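Local structure of hypothetical protein yxiM (2O14) at residues F69-Y72 / N77-F80; R100-A105 / V111-G116; Q124-D129 / L225-P230. The protein is an uncharacterised member of the GDSL lipolytic family that probably hydrolyses esters of an unknown substrate. All coordinates share one frame; numbering follows the deposited sequence.

Interactions 1 and 2 both belong to the galactose-binding-like β-domain, whereas interaction 3 joins that domain to the GDSL hydrolase domain. Interaction 1 is mostly buried and without a clear hydrogen bond across it: a phenylalanine edge and an alanine methyl meet Asn78 in a loop between two sheets. Interaction 2, also largely buried, is a hairpin ladder of backbone bonds broken by a bulge, and it ends at a more open arginine carrying a sulfate. Interaction 3 is smaller and only partly buried, with one tyrosine against two residues of a strand and a bridging water. Interactions 2 and 3 touch where Ala105 CB meets Ile125 CD1 at 3.9 Å; interaction 1 touches neither.

Interaction 1. Residues F69-Y72 / N77-F80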
ATOM      1  N   PHE A  69      20.467   0.656   3.463  1.00 17.54           N
ATOM      2  CA  PHE A  69      20.325  -0.508   4.325  1.00 17.68           C
ATOM      3  C   PHE A  69      20.883  -1.704   3.561  1.00 18.17           C
ATOM      4  O   PHE A  69      20.301  -2.139   2.563  1.00 17.95           O
ATOM      5  CB  PHE A  69      18.855  -0.728   4.667  1.00 15.13           C
ATOM      6  CG  PHE A  69      18.275   0.340   5.554  1.00 15.32           C
ATOM      7  CD1 PHE A  69      18.109   0.118   6.917  1.00 14.20           C
ATOM      8  CD2 PHE A  69      17.900   1.576   5.027  1.00 14.15           C
ATOM      9  CE1 PHE A  69      17.573   1.110   7.745  1.00 12.77           C
ATOM     10  CE2 PHE A  69      17.363   2.573   5.847  1.00 11.92           C
ATOM     11  CZ  PHE A  69      17.201   2.338   7.204  1.00 11.48           C
ATOM     12  N   LEU A  70      22.019  -2.216   4.029  1.00 16.11           N
ATOM     13  CA  LEU A  70      22.684  -3.354   3.402  1.00 19.70           C
ATOM     14  C   LEU A  70      22.042  -4.678   3.816  1.00 20.46           C
ATOM     15  O   LEU A  70      22.106  -5.671   3.093  1.00 21.59           O
ATOM     16  CB  LEU A  70      24.170  -3.345   3.760  1.00 19.60           C
ATOM     17  CG  LEU A  70      24.912  -2.078   3.329  1.00 21.65           C
ATOM     18  CD1 LEU A  70      26.384  -2.186   3.714  1.00 22.20           C
ATOM     19  CD2 LEU A  70      24.765  -1.885   1.832  1.00 21.41           C
ATOM     20  N   ALA A  71      21.444  -4.686   4.998  1.00 21.71           N
ATOM     21  CA  ALA A  71      20.737  -5.849   5.502  1.00 18.81           C
ATOM     22  C   ALA A  71      19.302  -5.345   5.577  1.00 19.15           C
ATOM     23  O   ALA A  71      19.070  -4.199   5.960  1.00 20.22           O
ATOM     24  CB  ALA A  71      21.250  -6.226   6.880  1.00 18.51           C
ATOM     25  N   TYR A  72      18.339  -6.172   5.185  1.00 17.27           N
ATOM     26  CA  TYR A  72      16.946  -5.747   5.224  1.00 17.47           C
ATOM     27  C   TYR A  72      15.991  -6.892   5.537  1.00 16.41           C
ATOM     28  O   TYR A  72      16.417  -7.968   5.952  1.00 16.61           O
ATOM     29  CB  TYR A  72      16.562  -5.077   3.899  1.00 23.66           C
ATOM     30  CG  TYR A  72      16.969  -5.878   2.693  1.00 26.11           C
ATOM     31  CD1 TYR A  72      18.249  -5.765   2.158  1.00 27.16           C
ATOM     32  CD2 TYR A  72      16.096  -6.799   2.128  1.00 27.51           C
ATOM     33  CE1 TYR A  72      18.648  -6.559   1.090  1.00 29.84           C
ATOM     34  CE2 TYR A  72      16.483  -7.596   1.067  1.00 31.11           C
ATOM     35  CZ  TYR A  72      17.758  -7.473   0.554  1.00 32.05           C
ATOM     36  OH  TYR A  72      18.142  -8.291  -0.478  1.00 37.26           O
ATOM     37  N   ASN A  77      17.215  -6.575  12.132  1.00 16.73           N
ATOM     38  CA  ASN A  77      17.573  -5.739  13.267  1.00 19.00           C
ATOM     39  C   ASN A  77      18.312  -4.515  12.760  1.00 17.96           C
ATOM     40  O   ASN A  77      18.660  -3.629  13.540  1.00 17.60           O
ATOM     41  CB  ASN A  77      18.473  -6.505  14.243  1.00 38.93           C
ATOM     42  CG  ASN A  77      17.686  -7.416  15.160  1.00 44.44           C
ATOM     43  OD1 ASN A  77      18.203  -8.417  15.654  1.00 46.71           O
ATOM     44  ND2 ASN A  77      16.423  -7.063  15.403  1.00 46.14           N
ATOM     45  N   ASN A  78      18.552  -4.481  11.449  1.00 16.84           N
ATOM     46  CA  ASN A  78      19.247  -3.365  10.819  1.00 16.69           C
ATOM     47  C   ASN A  78      18.304  -2.168  10.691  1.00 15.71           C
ATOM     48  O   ASN A  78      17.993  -1.729   9.583  1.00 16.26           O
ATOM     49  CB  ASN A  78      19.740  -3.761   9.422  1.00 15.83           C
ATOM     50  CG  ASN A  78      20.707  -2.742   8.836  1.00 18.19           C
ATOM     51  OD1 ASN A  78      20.802  -2.582   7.616  1.00 20.20           O
ATOM     52  ND2 ASN A  78      21.444  -2.062   9.703  1.00 13.04           N
ATOM     53  N   THR A  79      17.853  -1.634  11.819  1.00 13.02           N
ATOM     54  CA  THR A  79      16.934  -0.497  11.787  1.00 12.68           C
ATOM     55  C   THR A  79      17.512   0.806  12.313  1.00 12.42           C
ATOM     56  O   THR A  79      18.589   0.845  12.903  1.00  9.07           O
ATOM     57  CB  THR A  79      15.684  -0.769  12.643  1.00 17.26           C
ATOM     58  OG1 THR A  79      16.095  -1.120  13.975  1.00 15.82           O
ATOM     59  CG2 THR A  79      14.843  -1.892  12.041  1.00 20.00           C
ATOM     60  N   PHE A  80      16.773   1.879  12.067  1.00 15.54           N
ATOM     61  CA  PHE A  80      17.113   3.189  12.590  1.00 16.94           C
ATOM     62  C   PHE A  80      16.139   3.255  13.760  1.00 14.93           C
ATOM     63  O   PHE A  80      14.937   3.066  13.562  1.00 15.84           O
ATOM     64  CB  PHE A  80      16.765   4.293  11.594  1.00 18.16           C
ATOM     65  CG  PHE A  80      16.718   5.668  12.208  1.00 17.99           C
ATOM     66  CD1 PHE A  80      17.885   6.288  12.649  1.00 19.19           C
ATOM     67  CD2 PHE A  80      15.505   6.331  12.362  1.00 18.86           C
ATOM     68  CE1 PHE A  80      17.842   7.551  13.234  1.00 17.60           C
ATOM     69  CE2 PHE A  80      15.449   7.593  12.946  1.00 19.45           C
ATOM     70  CZ  PHE A  80      16.620   8.204  13.383  1.00 20.91           C
TER
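The loop between strand 65-69 and strand 80-83 doubles back so that Asn78 lies against Phe69 and Ala71, while no clear hydrogen bond ties the two segments together. Asn78 is the centre of an inverse gamma turn, closed by a weak bond from Thr79 N to Asn77 O (2.8 Å). The turn presents the carbonyl of Asn78 to the Phe69 ring. Its oxygen sits at the ring edge, in the plane, 3.2 Å from Phe69 CD1 and 3.4 Å from Phe69 CE1, so the polarised C-H edge rather than the π face meets the acceptor. With CG anti to its own carbonyl carbon (chi1 -68°), Phe69 carries that edge on toward the start of the next strand, where Phe69 CE1 comes within 4.4 Å of Thr79 CA.

This loop passes from one sheet to the other of a β-sandwich of the galactose-binding-like type: strand 65-69 belongs to the mixed sheet, strand 80-83 to the five-stranded antiparallel one. Phe69 accordingly fills the space between the sheets, touching Met52 and Leu147 on one and Leu135 and Val136 on the other. Farther along, the side chain of Phe80 leads away from the contact into edge-to-face packing with Phe18, Phe20 and Phe46.

On the other flank of the loop the Asn78 side chain leans over Ala71, with Ala71 CB 3.8 Å from Asn78 CB. Asn78 CG is anti to the backbone N (chi1 -168°), which brings the amide between the Ala71 backbone and the phenyl ring. The amide plane is turned 67° from that of the ring, so the two do not stack. Ser76 OG bonds to Asn78 N and fixes the backbone of the turn from the side of the intervening residues.

Interaction 2. Residues R100-A105 / V111-G116; sequences RASVAA and VINMTG. With SO4 (sulfate ion), chain C.
Ser102 stands in for a backbone carbonyl where this antiparallel ladder slips by one residue. Its OG accepts the N-H of Asn113 at 2.9 Å in an almost straight bond (173°). Here a β bulge sets Ile112 and Asn113 of one strand against the single Ser102 of the other, and Asn113 takes up a left-handed backbone conformation. The serine hydroxyl thus satisfies an amide that the ordinary pairing has lost.

Regular pairing resumes on both sides. Ala101 and Met114, the latter modelled as selenomethionine, form a hydrogen-bonded pair: Ala101 N to Met114 O is 3.0 Å, and Met114 N to Ala101 O is 2.7 Å but more bent. Past the bulge, Val103 N bonds Val111 O at 3.0 Å, with only a weak return bond. The CB atoms of the two valines are 4.1 Å apart on the face they share with Ala101 and Met114.

Arg100 runs alongside Asn113, pointing the same way, with Arg100 CD 3.7 Å from Asn113 CB and the guanidinium and amide planes 78° apart. A bend at chi3 (63°) turns the guanidinium so that NE and NH2 meet a sulfate ion, probably from the crystallisation liquor, NE donating to O1 at 3.0 Å and NH2 to O4; Lys140 NZ also bonds the sulfate. With an alanine in its place the sulfate is likely to lose both guanidinium bonds, and Asn113 the aliphatic chain beside it.

Strand 100-105 lies between this hairpin partner and strand 131-138. Val103 and Met114 reach Val93 and Leu95 of the facing sheet. Tyr177, from a hydrolase-domain loop, covers Val111, Met114 and Thr115 along the outermost strand, and the Asn113 side chain is about 8 Å from that of Ser171, the nucleophile by similarity.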
ATOM      1  N   ARG A 100      12.728   0.581  -6.575  1.00 18.15           N
ATOM      2  CA  ARG A 100      11.468   0.176  -5.955  1.00 19.07           C
ATOM      3  C   ARG A 100      11.770  -0.404  -4.583  1.00 19.91           C
ATOM      4  O   ARG A 100      12.512  -1.382  -4.465  1.00 19.51           O
ATOM      5  CB  ARG A 100      10.726  -0.859  -6.811  1.00 20.79           C
ATOM      6  CG  ARG A 100       9.412  -1.317  -6.185  1.00 20.04           C
ATOM      7  CD  ARG A 100       8.450  -1.874  -7.215  1.00 20.84           C
ATOM      8  NE  ARG A 100       8.965  -3.063  -7.881  1.00 24.44           N
ATOM      9  CZ  ARG A 100       9.139  -4.241  -7.286  1.00 26.16           C
ATOM     10  NH1 ARG A 100       8.838  -4.396  -6.001  1.00 24.62           N
ATOM     11  NH2 ARG A 100       9.609  -5.269  -7.981  1.00 26.40           N
ATOM     12  N   ALA A 101      11.201   0.208  -3.548  1.00 16.74           N
ATOM     13  CA  ALA A 101      11.434  -0.233  -2.179  1.00 16.68           C
ATOM     14  C   ALA A 101      10.214  -0.025  -1.293  1.00 16.22           C
ATOM     15  O   ALA A 101       9.322   0.762  -1.616  1.00 16.72           O
ATOM     16  CB  ALA A 101      12.622   0.522  -1.595  1.00 16.59           C
ATOM     17  N   SER A 102      10.179  -0.750  -0.180  1.00 15.96           N
ATOM     18  CA  SER A 102       9.089  -0.640   0.785  1.00 16.36           C
ATOM     19  C   SER A 102       9.664  -0.179   2.116  1.00 15.77           C
ATOM     20  O   SER A 102      10.870  -0.249   2.339  1.00 13.91           O
ATOM     21  CB  SER A 102       8.393  -1.993   0.971  1.00 17.95           C
ATOM     22  OG  SER A 102       7.662  -2.362  -0.193  1.00 17.40           O
ATOM     23  N   VAL A 103       8.796   0.306   2.995  1.00 21.45           N
ATOM     24  CA  VAL A 103       9.225   0.754   4.306  1.00 20.11           C
ATOM     25  C   VAL A 103       8.654  -0.202   5.336  1.00 20.96           C
ATOM     26  O   VAL A 103       7.496  -0.618   5.228  1.00 23.43           O
ATOM     27  CB  VAL A 103       8.723   2.183   4.608  1.00 14.34           C
ATOM     28  CG1 VAL A 103       8.991   2.537   6.060  1.00 13.02           C
ATOM     29  CG2 VAL A 103       9.432   3.178   3.715  1.00 14.34           C
ATOM     30  N   ALA A 104       9.472  -0.566   6.321  1.00 16.00           N
ATOM     31  CA  ALA A 104       9.046  -1.468   7.389  1.00 14.65           C
ATOM     32  C   ALA A 104       9.280  -0.795   8.741  1.00 15.15           C
ATOM     33  O   ALA A 104      10.228  -0.036   8.912  1.00 14.09           O
ATOM     34  CB  ALA A 104       9.833  -2.778   7.317  1.00 12.65           C
ATOM     35  N   ALA A 105       8.410  -1.074   9.702  1.00 14.51           N
ATOM     36  CA  ALA A 105       8.549  -0.494  11.027  1.00 13.73           C
ATOM     37  C   ALA A 105       7.802  -1.390  11.991  1.00 14.34           C
ATOM     38  O   ALA A 105       6.718  -1.872  11.678  1.00 15.60           O
ATOM     39  CB  ALA A 105       7.975   0.910  11.051  1.00 11.41           C
ATOM     40  N   VAL A 111       4.715   0.835   4.152  1.00 14.95           N
ATOM     41  CA  VAL A 111       4.466   1.438   2.839  1.00 16.34           C
ATOM     42  C   VAL A 111       4.950   0.452   1.776  1.00 17.44           C
ATOM     43  O   VAL A 111       6.063  -0.064   1.871  1.00 18.53           O
ATOM     44  CB  VAL A 111       5.223   2.786   2.652  1.00 17.20           C
ATOM     45  CG1 VAL A 111       4.786   3.446   1.345  1.00 15.66           C
ATOM     46  CG2 VAL A 111       4.944   3.723   3.826  1.00 17.19           C
ATOM     47  N   ILE A 112       4.127   0.198   0.762  1.00 17.45           N
ATOM     48  CA  ILE A 112       4.496  -0.766  -0.267  1.00 16.28           C
ATOM     49  C   ILE A 112       4.959  -0.209  -1.610  1.00 16.37           C
ATOM     50  O   ILE A 112       4.279   0.607  -2.233  1.00 16.37           O
ATOM     51  CB  ILE A 112       3.329  -1.756  -0.552  1.00 16.08           C
ATOM     52  CG1 ILE A 112       2.944  -2.516   0.724  1.00 11.88           C
ATOM     53  CG2 ILE A 112       3.736  -2.731  -1.651  1.00 14.59           C
ATOM     54  CD1 ILE A 112       4.066  -3.378   1.312  1.00 14.71           C
ATOM     55  N   ASN A 113       6.124  -0.677  -2.045  1.00 17.10           N
ATOM     56  CA  ASN A 113       6.706  -0.317  -3.333  1.00 17.44           C
ATOM     57  C   ASN A 113       6.722   1.143  -3.775  1.00 18.52           C
ATOM     58  O   ASN A 113       6.130   1.490  -4.800  1.00 17.66           O
ATOM     59  CB  ASN A 113       6.046  -1.152  -4.442  1.00 18.48           C
ATOM     60  CG  ASN A 113       6.369  -2.634  -4.330  1.00 18.17           C
ATOM     61  OD1 ASN A 113       5.592  -3.479  -4.766  1.00 20.99           O
ATOM     62  ND2 ASN A 113       7.530  -2.955  -3.758  1.00 16.45           N
HETATM   63  N   MSE A 114       7.404   1.993  -3.017  1.00 15.66           N
HETATM   64  CA  MSE A 114       7.545   3.391  -3.399  1.00 17.87           C
HETATM   65  C   MSE A 114       8.596   3.339  -4.517  1.00 17.24           C
HETATM   66  O   MSE A 114       9.471   2.470  -4.501  1.00 15.35           O
HETATM   67  CB  MSE A 114       8.072   4.217  -2.220  1.00 22.06           C
HETATM   68  CG  MSE A 114       7.131   4.306  -1.026  1.00 29.08           C
HETATM   69 SE   MSE A 114       8.050   5.027   0.542  1.00 36.74          SE
HETATM   70  CE  MSE A 114       9.341   3.597   0.716  1.00 41.62           C
ATOM     71  N   THR A 115       8.519   4.244  -5.489  1.00 21.65           N
ATOM     72  CA  THR A 115       9.496   4.231  -6.581  1.00 21.75           C
ATOM     73  C   THR A 115      10.053   5.615  -6.888  1.00 22.27           C
ATOM     74  O   THR A 115       9.454   6.630  -6.527  1.00 20.69           O
ATOM     75  CB  THR A 115       8.885   3.653  -7.887  1.00 21.15           C
ATOM     76  OG1 THR A 115       7.895   4.554  -8.396  1.00 19.59           O
ATOM     77  CG2 THR A 115       8.240   2.288  -7.630  1.00 18.37           C
ATOM     78  N   GLY A 116      11.206   5.649  -7.552  1.00 19.83           N
ATOM     79  CA  GLY A 116      11.814   6.918  -7.906  1.00 19.55           C
ATOM     80  C   GLY A 116      12.671   7.534  -6.814  1.00 20.82           C
ATOM     81  O   GLY A 116      12.342   7.439  -5.625  1.00 21.07           O
TER
HETATM   82  S   SO4 C 401       9.798  -3.839 -11.562  1.00 68.80           S
HETATM   83  O1  SO4 C 401      10.279  -2.878 -10.551  1.00 67.67           O
HETATM   84  O2  SO4 C 401      10.948  -4.464 -12.249  1.00 68.28           O
HETATM   85  O3  SO4 C 401       8.962  -3.117 -12.545  1.00 68.21           O
HETATM   86  O4  SO4 C 401       8.998  -4.896 -10.916  1.00 67.97           O

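Interaction 3. Residues Q124-D129 / L225-P230; sequences QIPVTD and LKYIKP
Ile125 and Tyr227 mark the nearest backbone approach, yet their CA atoms are still 8.8 Å apart. Segment 124-129 is the extended end of strand 120-127 running out into a loop, and segment 225-230 is the irregular chain that leaves helix 220-225. No direct hydrogen bond links them, and one side chain, that of Tyr227, spans the gap.

A chi1 of -53° puts the ring beside the backbone N of Tyr227 and directs it at the strand. The ring meets Pro126 obliquely, Tyr227 CE1 lying 3.7 Å from both Pro126 CD and Pro126 CG. The hydroxyl goes a little farther and settles against Ile125, where Tyr227 OH is 3.6 Å from CG1 and equally far from CD1. Ile125 has CG1 anti to the backbone N (chi1 -176°), an extended shape that lays both carbons of the long branch beside that oxygen.

This is an interface between domains: the strand belongs to the galactose-binding-like β-sandwich, and the loop to the GDSL hydrolase domain, where it leads toward strand 233-237 of the parallel sheet. Tyr166 of strand 164-169 in the hydrolase domain also touches Tyr227, and Pro126 packs on Thr161.

Polar links run through the tyrosine hydroxyl. A water in the plane of the ring, at its edge, is 2.7 Å from Tyr227 OH and donates to Pro126 O at 3.0 Å, tying the hydroxyl to the strand backbone. Gln110 NE2 is a second hydrogen-bond partner of Tyr227 OH and also bonds Ala105 O. Over one face of the ring, Lys226 CG lies 3.5 Å above the plane of Tyr227, near its centre.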
ATOM      1  N   GLN A 124       0.706   6.609   9.365  1.00 21.11           N
ATOM      2  CA  GLN A 124       0.552   6.771  10.801  1.00 21.34           C
ATOM      3  C   GLN A 124       0.884   5.453  11.475  1.00 21.63           C
ATOM      4  O   GLN A 124       0.657   4.387  10.907  1.00 21.99           O
ATOM      5  CB  GLN A 124      -0.875   7.194  11.118  1.00 18.33           C
ATOM      6  CG  GLN A 124      -1.238   8.512  10.484  1.00 20.80           C
ATOM      7  CD  GLN A 124      -2.660   8.936  10.778  1.00 22.60           C
ATOM      8  OE1 GLN A 124      -3.076  10.034  10.405  1.00 25.64           O
ATOM      9  NE2 GLN A 124      -3.418   8.069  11.444  1.00 20.20           N
ATOM     10  N   ILE A 125       1.425   5.522  12.685  1.00 20.03           N
ATOM     11  CA  ILE A 125       1.802   4.310  13.393  1.00 19.33           C
ATOM     12  C   ILE A 125       1.790   4.509  14.903  1.00 19.84           C
ATOM     13  O   ILE A 125       2.268   5.525  15.411  1.00 18.77           O
ATOM     14  CB  ILE A 125       3.226   3.863  12.968  1.00 20.37           C
ATOM     15  CG1 ILE A 125       3.593   2.528  13.620  1.00 17.92           C
ATOM     16  CG2 ILE A 125       4.243   4.922  13.380  1.00 20.53           C
ATOM     17  CD1 ILE A 125       4.945   2.009  13.184  1.00 17.58           C
ATOM     18  N   PRO A 126       1.213   3.551  15.642  1.00 25.71           N
ATOM     19  CA  PRO A 126       1.209   3.728  17.095  1.00 26.02           C
ATOM     20  C   PRO A 126       2.533   3.258  17.691  1.00 27.06           C
ATOM     21  O   PRO A 126       3.103   2.256  17.252  1.00 28.43           O
ATOM     22  CB  PRO A 126       0.026   2.870  17.546  1.00 23.71           C
ATOM     23  CG  PRO A 126       0.006   1.761  16.530  1.00 24.19           C
ATOM     24  CD  PRO A 126       0.263   2.496  15.232  1.00 23.03           C
ATOM     25  N   VAL A 127       3.036   4.002  18.670  1.00 24.28           N
ATOM     26  CA  VAL A 127       4.272   3.646  19.352  1.00 23.13           C
ATOM     27  C   VAL A 127       3.834   3.233  20.757  1.00 23.94           C
ATOM     28  O   VAL A 127       3.267   4.039  21.499  1.00 25.12           O
ATOM     29  CB  VAL A 127       5.233   4.841  19.421  1.00 21.10           C
ATOM     30  CG1 VAL A 127       6.479   4.462  20.206  1.00 20.33           C
ATOM     31  CG2 VAL A 127       5.609   5.280  18.012  1.00 18.36           C
ATOM     32  N   THR A 128       4.087   1.978  21.116  1.00 22.00           N
ATOM     33  CA  THR A 128       3.669   1.460  22.409  1.00 21.95           C
ATOM     34  C   THR A 128       4.791   1.002  23.336  1.00 23.06           C
ATOM     35  O   THR A 128       4.580   0.885  24.540  1.00 21.72           O
ATOM     36  CB  THR A 128       2.697   0.285  22.220  1.00 23.73           C
ATOM     37  OG1 THR A 128       3.296  -0.688  21.353  1.00 24.98           O
ATOM     38  CG2 THR A 128       1.392   0.767  21.603  1.00 24.32           C
ATOM     39  N   ASP A 129       5.969   0.720  22.787  1.00 27.32           N
ATOM     40  CA  ASP A 129       7.086   0.284  23.623  1.00 29.67           C
ATOM     41  C   ASP A 129       8.104   1.411  23.811  1.00 28.91           C
ATOM     42  O   ASP A 129       9.231   1.178  24.250  1.00 30.12           O
ATOM     43  CB  ASP A 129       7.769  -0.961  23.033  1.00 35.19           C
ATOM     44  CG  ASP A 129       8.285  -0.741  21.624  1.00 37.52           C
ATOM     45  OD1 ASP A 129       8.678   0.401  21.305  1.00 37.80           O
ATOM     46  OD2 ASP A 129       8.315  -1.715  20.838  1.00 40.51           O
ATOM     47  N   LEU A 225      -2.925  -7.209   9.622  1.00 21.66           N
ATOM     48  CA  LEU A 225      -3.435  -7.844  10.837  1.00 23.05           C
ATOM     49  C   LEU A 225      -2.808  -7.230  12.081  1.00 24.41           C
ATOM     50  O   LEU A 225      -3.357  -7.321  13.182  1.00 26.03           O
ATOM     51  CB  LEU A 225      -3.154  -9.349  10.805  1.00 18.47           C
ATOM     52  CG  LEU A 225      -3.987 -10.129   9.782  1.00 18.18           C
ATOM     53  CD1 LEU A 225      -3.468 -11.552   9.648  1.00 17.82           C
ATOM     54  CD2 LEU A 225      -5.450 -10.118  10.217  1.00 17.41           C
ATOM     55  N   LYS A 226      -1.652  -6.606  11.893  1.00 23.30           N
ATOM     56  CA  LYS A 226      -0.933  -5.960  12.980  1.00 23.39           C
ATOM     57  C   LYS A 226      -1.731  -4.796  13.571  1.00 24.15           C
ATOM     58  O   LYS A 226      -1.661  -4.539  14.773  1.00 23.93           O
ATOM     59  CB  LYS A 226       0.406  -5.430  12.462  1.00 21.97           C
ATOM     60  CG  LYS A 226       1.256  -4.693  13.494  1.00 24.31           C
ATOM     61  CD  LYS A 226       2.075  -5.648  14.343  1.00 24.23           C
ATOM     62  CE  LYS A 226       2.990  -4.887  15.289  1.00 26.08           C
ATOM     63  NZ  LYS A 226       3.830  -5.810  16.094  1.00 28.74           N
ATOM     64  N   TYR A 227      -2.497  -4.102  12.734  1.00 21.33           N
ATOM     65  CA  TYR A 227      -3.240  -2.936  13.204  1.00 23.54           C
ATOM     66  C   TYR A 227      -4.750  -2.920  12.997  1.00 23.36           C
ATOM     67  O   TYR A 227      -5.459  -2.229  13.727  1.00 24.69           O
ATOM     68  CB  TYR A 227      -2.662  -1.672  12.562  1.00 20.96           C
ATOM     69  CG  TYR A 227      -1.173  -1.512  12.745  1.00 21.10           C
ATOM     70  CD1 TYR A 227      -0.632  -1.214  13.995  1.00 18.68           C
ATOM     71  CD2 TYR A 227      -0.301  -1.645  11.664  1.00 21.95           C
ATOM     72  CE1 TYR A 227       0.745  -1.048  14.165  1.00 19.48           C
ATOM     73  CE2 TYR A 227       1.084  -1.483  11.827  1.00 21.95           C
ATOM     74  CZ  TYR A 227       1.597  -1.183  13.078  1.00 18.98           C
ATOM     75  OH  TYR A 227       2.954  -1.011  13.245  1.00 20.27           O
ATOM     76  N   ILE A 228      -5.253  -3.659  12.015  1.00 23.17           N
ATOM     77  CA  ILE A 228      -6.691  -3.650  11.755  1.00 22.67           C
ATOM     78  C   ILE A 228      -7.503  -4.041  12.992  1.00 22.05           C
ATOM     79  O   ILE A 228      -7.155  -4.972  13.713  1.00 22.73           O
ATOM     80  CB  ILE A 228      -7.041  -4.568  10.556  1.00 18.27           C
ATOM     81  CG1 ILE A 228      -8.377  -4.135   9.947  1.00 16.86           C
ATOM     82  CG2 ILE A 228      -7.086  -6.015  11.001  1.00 16.83           C
ATOM     83  CD1 ILE A 228      -8.667  -4.757   8.585  1.00 16.28           C
ATOM     84  N   LYS A 229      -8.584  -3.308  13.237  1.00 22.01           N
ATOM     85  CA  LYS A 229      -9.436  -3.552  14.397  1.00 23.77           C
ATOM     86  C   LYS A 229     -10.891  -3.186  14.111  1.00 24.66           C
ATOM     87  O   LYS A 229     -11.225  -2.738  13.013  1.00 23.78           O
ATOM     88  CB  LYS A 229      -8.933  -2.728  15.586  1.00 26.30           C
ATOM     89  CG  LYS A 229      -8.817  -1.236  15.304  1.00 29.39           C
ATOM     90  CD  LYS A 229      -8.323  -0.472  16.533  1.00 32.04           C
ATOM     91  CE  LYS A 229      -8.018   0.982  16.201  1.00 33.22           C
ATOM     92  NZ  LYS A 229      -9.197   1.698  15.657  1.00 35.24           N
ATOM     93  N   PRO A 230     -11.783  -3.376  15.099  1.00 29.29           N
ATOM     94  CA  PRO A 230     -13.189  -3.036  14.873  1.00 28.46           C
ATOM     95  C   PRO A 230     -13.325  -1.596  14.389  1.00 28.34           C
ATOM     96  O   PRO A 230     -12.686  -0.683  14.922  1.00 26.81           O
ATOM     97  CB  PRO A 230     -13.818  -3.250  16.247  1.00 32.57           C
ATOM     98  CG  PRO A 230     -13.026  -4.392  16.791  1.00 33.92           C
ATOM     99  CD  PRO A 230     -11.604  -4.012  16.419  1.00 32.30           C
TER
HETATM  100  O   HOH W   1       3.590  -0.320  15.733  1.00 25.35           O